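Local coordinates for protein thermostable monoacylglycerol lipase (Bacillus, PDB 4LHE) that hydrolyses monoacylglycerols to glycerol and free fatty acids, as a heat-stable lipase of the alpha/beta-hydrolase fold, at residues E41-A46 against M236-S241; T103-E108 against A175-K180. All blocks are in the same frame, centred on the assembly; numbering follows the deposited sequence.

Contact 1 (E41-A46 against M236-S241)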
# COMPACT_ATOMS: atom_id res chain seq x y z
N GLU A 41 -7.52 -12.68 1.04
CA GLU A 41 -8.22 -13.96 1.02
C GLU A 41 -7.33 -15.14 1.41
O GLU A 41 -7.73 -15.98 2.23
CB GLU A 41 -8.95 -14.19 -0.31
CG GLU A 41 -10.13 -13.22 -0.52
CD GLU A 41 -10.85 -13.40 -1.86
OE1 GLU A 41 -10.54 -14.37 -2.58
OE2 GLU A 41 -11.74 -12.59 -2.18
N ALA A 42 -6.13 -15.21 0.83
CA ALA A 42 -5.13 -16.21 1.24
C ALA A 42 -4.71 -16.15 2.73
O ALA A 42 -4.51 -17.20 3.35
CB ALA A 42 -3.90 -16.15 0.35
N TYR A 43 -4.58 -14.95 3.30
CA TYR A 43 -4.20 -14.85 4.72
C TYR A 43 -5.36 -15.24 5.65
O TYR A 43 -5.16 -15.85 6.70
CB TYR A 43 -3.66 -13.45 5.08
CG TYR A 43 -2.49 -12.97 4.21
CD1 TYR A 43 -1.66 -13.87 3.55
CD2 TYR A 43 -2.25 -11.62 4.04
CE1 TYR A 43 -0.60 -13.43 2.75
CE2 TYR A 43 -1.21 -11.17 3.25
CZ TYR A 43 -0.39 -12.08 2.60
OH TYR A 43 0.64 -11.60 1.81
N ALA A 44 -6.57 -14.89 5.24
CA ALA A 44 -7.78 -15.27 5.96
C ALA A 44 -7.93 -16.80 5.98
O ALA A 44 -8.24 -17.40 7.01
CB ALA A 44 -8.99 -14.62 5.33
N LYS A 45 -7.68 -17.43 4.84
CA LYS A 45 -7.73 -18.89 4.76
C LYS A 45 -6.64 -19.56 5.62
O LYS A 45 -6.82 -20.66 6.15
CB LYS A 45 -7.67 -19.37 3.30
CG LYS A 45 -7.55 -20.89 3.14
CD LYS A 45 -8.76 -21.64 3.73
CE LYS A 45 -8.36 -22.87 4.57
NZ LYS A 45 -7.69 -23.94 3.76
N ALA A 46 -5.51 -18.88 5.80
CA ALA A 46 -4.46 -19.44 6.65
C ALA A 46 -4.76 -19.25 8.14
O ALA A 46 -3.98 -19.67 8.98
CB ALA A 46 -3.14 -18.84 6.31
N MET A 236 4.32 -16.07 -4.81
CA MET A 236 5.55 -15.88 -4.06
C MET A 236 5.38 -14.82 -2.94
O MET A 236 5.81 -15.03 -1.80
CB MET A 236 6.69 -15.50 -5.02
CG MET A 236 7.96 -15.08 -4.31
SD MET A 236 9.39 -14.84 -5.39
CE MET A 236 10.68 -14.75 -4.14
N ILE A 237 4.73 -13.71 -3.25
CA ILE A 237 4.42 -12.72 -2.22
C ILE A 237 3.58 -13.30 -1.08
O ILE A 237 3.85 -13.03 0.10
CB ILE A 237 3.66 -11.52 -2.81
CG1 ILE A 237 4.52 -10.81 -3.87
CG2 ILE A 237 3.27 -10.53 -1.69
CD1 ILE A 237 3.75 -9.69 -4.63
N ILE A 238 2.57 -14.08 -1.43
CA ILE A 238 1.70 -14.68 -0.43
C ILE A 238 2.45 -15.69 0.46
O ILE A 238 2.33 -15.65 1.68
CB ILE A 238 0.45 -15.31 -1.09
CG1 ILE A 238 -0.54 -14.22 -1.53
CG2 ILE A 238 -0.22 -16.30 -0.13
CD1 ILE A 238 -1.62 -14.68 -2.55
N GLU A 239 3.22 -16.57 -0.16
CA GLU A 239 3.92 -17.65 0.54
C GLU A 239 5.06 -17.11 1.43
O GLU A 239 5.25 -17.57 2.56
CB GLU A 239 4.42 -18.69 -0.49
CG GLU A 239 5.39 -19.75 0.01
CD GLU A 239 5.80 -20.75 -1.09
OE1 GLU A 239 5.54 -20.47 -2.29
OE2 GLU A 239 6.38 -21.81 -0.75
N ARG A 240 5.80 -16.12 0.93
CA ARG A 240 6.86 -15.51 1.74
C ARG A 240 6.31 -14.67 2.89
O ARG A 240 6.93 -14.60 3.95
CB ARG A 240 7.80 -14.67 0.86
CG ARG A 240 8.73 -15.49 -0.01
CD ARG A 240 9.93 -16.03 0.78
NE ARG A 240 11.17 -15.81 0.03
CZ ARG A 240 12.16 -15.04 0.46
NH1 ARG A 240 12.07 -14.43 1.64
NH2 ARG A 240 13.25 -14.89 -0.29
N SER A 241 5.16 -14.03 2.68
CA SER A 241 4.55 -13.25 3.75
C SER A 241 4.03 -14.15 4.88
O SER A 241 4.20 -13.84 6.06
CB SER A 241 3.43 -12.36 3.19
OG SER A 241 3.92 -11.46 2.20
O HOH W 1 1.98 -9.39 2.49
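Tyr43 reaches across from helix 37-45 with its hydroxyl against Ser241 on helix 234-247, OH lying 3.2 Å from Ser241 CB. A water joins the two side chains: it is hydrogen-bonded to Tyr43 OH at 2.7 Å and donates to Ser241 OG. Closer to the first helix, the edge of the ring meets the neighbouring turn, where Ile238 O stands near the ring plane at 3.8 Å from Tyr43 CE1. The rest is apolar. Ile238 CG2 touches two residues of the first helix, Ala42 CB at 3.7 Å and Tyr43 CE1 a little farther off, while Ile238 CD1 also brushes Ala42 CB. CG2 stands anti to the backbone N of Ile238, beside its carbonyl carbon, and this turns the methyl toward the first helix.

The two helices flank the same face of the central sheet of the alpha/beta-hydrolase fold. Their segments 41-45 and 236-241 run at 35° to each other, the axes 10.6 Å apart at closest approach; the small Ala42 allows close approach at Ile238, while the longer Tyr43 spans to Ser241. In the second shell, Ser241 OG donates to Ile237 O at 2.6 Å, and the backbone N of Ser241 reaches that carbonyl from the opposite face of its plane, so two donors grip the one oxygen. The OG bond ties down the serine hydroxyl, which still accepts from the water. Phe245 packs edge-to-face with Tyr43, and Phe191 and Val117, on strands of the sheet, touch the Ser241 side chain.

Contact 2 (T103-E108 against A175-K180)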
# COMPACT_ATOMS: atom_id res chain seq x y z
N THR A 103 1.95 1.94 5.17
CA THR A 103 2.37 0.87 6.07
C THR A 103 3.57 1.36 6.89
O THR A 103 3.61 1.20 8.11
CB THR A 103 2.75 -0.39 5.27
OG1 THR A 103 1.56 -0.96 4.72
CG2 THR A 103 3.43 -1.42 6.19
N LEU A 104 4.54 1.95 6.20
CA LEU A 104 5.70 2.54 6.85
C LEU A 104 5.25 3.60 7.84
O LEU A 104 5.72 3.63 8.97
CB LEU A 104 6.63 3.17 5.82
CG LEU A 104 7.25 2.15 4.86
CD1 LEU A 104 7.73 2.87 3.62
CD2 LEU A 104 8.40 1.39 5.53
N TYR A 105 4.33 4.45 7.39
CA TYR A 105 3.80 5.55 8.21
C TYR A 105 3.25 5.03 9.52
O TYR A 105 3.57 5.54 10.59
CB TYR A 105 2.69 6.27 7.43
CG TYR A 105 2.14 7.51 8.10
CD1 TYR A 105 2.64 8.76 7.77
CD2 TYR A 105 1.11 7.44 9.03
CE1 TYR A 105 2.14 9.91 8.36
CE2 TYR A 105 0.60 8.59 9.63
CZ TYR A 105 1.12 9.82 9.28
OH TYR A 105 0.64 10.98 9.85
N LEU A 106 2.41 4.00 9.42
CA LEU A 106 1.73 3.44 10.58
C LEU A 106 2.72 2.80 11.55
O LEU A 106 2.53 2.87 12.77
CB LEU A 106 0.70 2.41 10.13
CG LEU A 106 -0.68 2.49 10.76
CD1 LEU A 106 -1.43 3.67 10.20
CD2 LEU A 106 -1.43 1.20 10.51
N ALA A 107 3.76 2.17 11.01
CA ALA A 107 4.78 1.56 11.85
C ALA A 107 5.51 2.66 12.64
O ALA A 107 5.86 2.46 13.82
CB ALA A 107 5.76 0.74 10.99
N GLU A 108 5.73 3.81 12.00
CA GLU A 108 6.33 4.97 12.66
C GLU A 108 5.51 5.50 13.84
O GLU A 108 6.06 6.08 14.78
CB GLU A 108 6.57 6.09 11.64
CG GLU A 108 7.62 5.75 10.62
CD GLU A 108 7.59 6.64 9.41
OE1 GLU A 108 6.75 7.55 9.36
OE2 GLU A 108 8.42 6.44 8.50
N ALA A 175 7.09 12.54 2.16
CA ALA A 175 8.08 13.35 2.87
C ALA A 175 8.02 13.08 4.36
O ALA A 175 9.05 12.82 4.99
CB ALA A 175 7.85 14.84 2.60
N GLN A 176 6.83 13.17 4.94
CA GLN A 176 6.64 12.93 6.36
C GLN A 176 6.99 11.48 6.70
O GLN A 176 7.39 11.19 7.83
CB GLN A 176 5.18 13.26 6.76
CG GLN A 176 5.01 13.81 8.18
CD GLN A 176 3.58 13.65 8.72
OE1 GLN A 176 3.37 13.01 9.76
NE2 GLN A 176 2.60 14.23 8.02
N THR A 177 6.87 10.57 5.72
CA THR A 177 7.15 9.14 5.95
C THR A 177 8.64 8.83 5.88
O THR A 177 9.19 8.21 6.78
CB THR A 177 6.41 8.23 4.93
OG1 THR A 177 4.99 8.42 5.04
CG2 THR A 177 6.73 6.76 5.20
N LYS A 178 9.28 9.27 4.81
CA LYS A 178 10.71 9.05 4.65
C LYS A 178 11.51 9.70 5.80
O LYS A 178 12.46 9.11 6.31
CB LYS A 178 11.17 9.64 3.32
CG LYS A 178 12.65 9.54 3.08
CD LYS A 178 12.97 10.31 1.81
CE LYS A 178 14.40 10.10 1.35
NZ LYS A 178 14.50 10.38 -0.11
N ALA A 179 11.10 10.90 6.19
CA ALA A 179 11.76 11.62 7.27
C ALA A 179 11.79 10.82 8.57
O ALA A 179 12.75 10.89 9.34
CB ALA A 179 11.07 12.97 7.50
N LYS A 180 10.73 10.04 8.80
CA LYS A 180 10.56 9.37 10.07
C LYS A 180 10.82 7.87 10.04
O LYS A 180 10.35 7.18 10.93
CB LYS A 180 9.16 9.63 10.61
CG LYS A 180 8.84 11.09 10.90
CD LYS A 180 9.54 11.55 12.16
CE LYS A 180 10.63 12.58 11.87
NZ LYS A 180 10.11 13.98 11.90
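Glu108 and Lys180 cross at about a right angle, the carboxylate of the first lying against the CB of the second, with Glu108 OE1 3.4 Å from Lys180 CB. The other oxygen, OE2, points at the main chain of Thr177 and comes within 2.6 Å of Thr177 O. CG of Glu108 is anti to its own carbonyl carbon (chi1 -67°), and beyond it the chain is extended, which carries the acid across to that carbonyl. Thr177 is turned at about a right angle to Tyr105: its OG1 lies in the plane of the ring, at the edge, 3.6 Å from Tyr105 CD1, and is itself hydrogen-bonded to Leu173 O one turn back. Its other branch, the methyl CG2, meets Leu104 CB at 3.6 Å and also touches Glu108 OE2. Farther out, Gln176 crosses the tyrosine obliquely, amide and ring planes 66° apart, with Gln176 OE1 3.4 Å from Tyr105 OH.

The short helical segments cross at 56°. Helix 98-109 is the one that follows the probable nucleophile elbow of the hydrolase fold. The contact packs helix 164-179 against it, while its Thr103 and Leu104 also rest on Ile116 of strand 115-119. An alanine in place of Glu108 would probably leave Thr177 O without its close acid partner and open a gap beside Lys180 CB.

Lys180 O is another acceptor, 3.2 Å from Glu108 OE2. Two oxygens as close as OE2 and Thr177 O would repel if both lacked a proton, so this buried acid probably carries one and donates it, its pKa likely raised by the surrounding carbonyls.

Contact 1 and contact 2 lie on the two sides of the central, mostly parallel sheet, their centres about 25 Å apart and their nearest atoms about 11 Å apart, without touching. Along the chain, segment 41-46 comes first, then 103-108 and 175-180, and last 236-241, so contact 2 falls wholly within the chain that contact 1 spans. One helix of each contact packs on strand 115-119: helix 234-247 through Ile237 and Ser241, helix 98-109 through Thr103 and Leu104. Contact 1 brings together an early and a late helix; contact 2 joins the helix after the probable nucleophile elbow to helix 164-179. Each belongs to the helical layer on one face of the sheet.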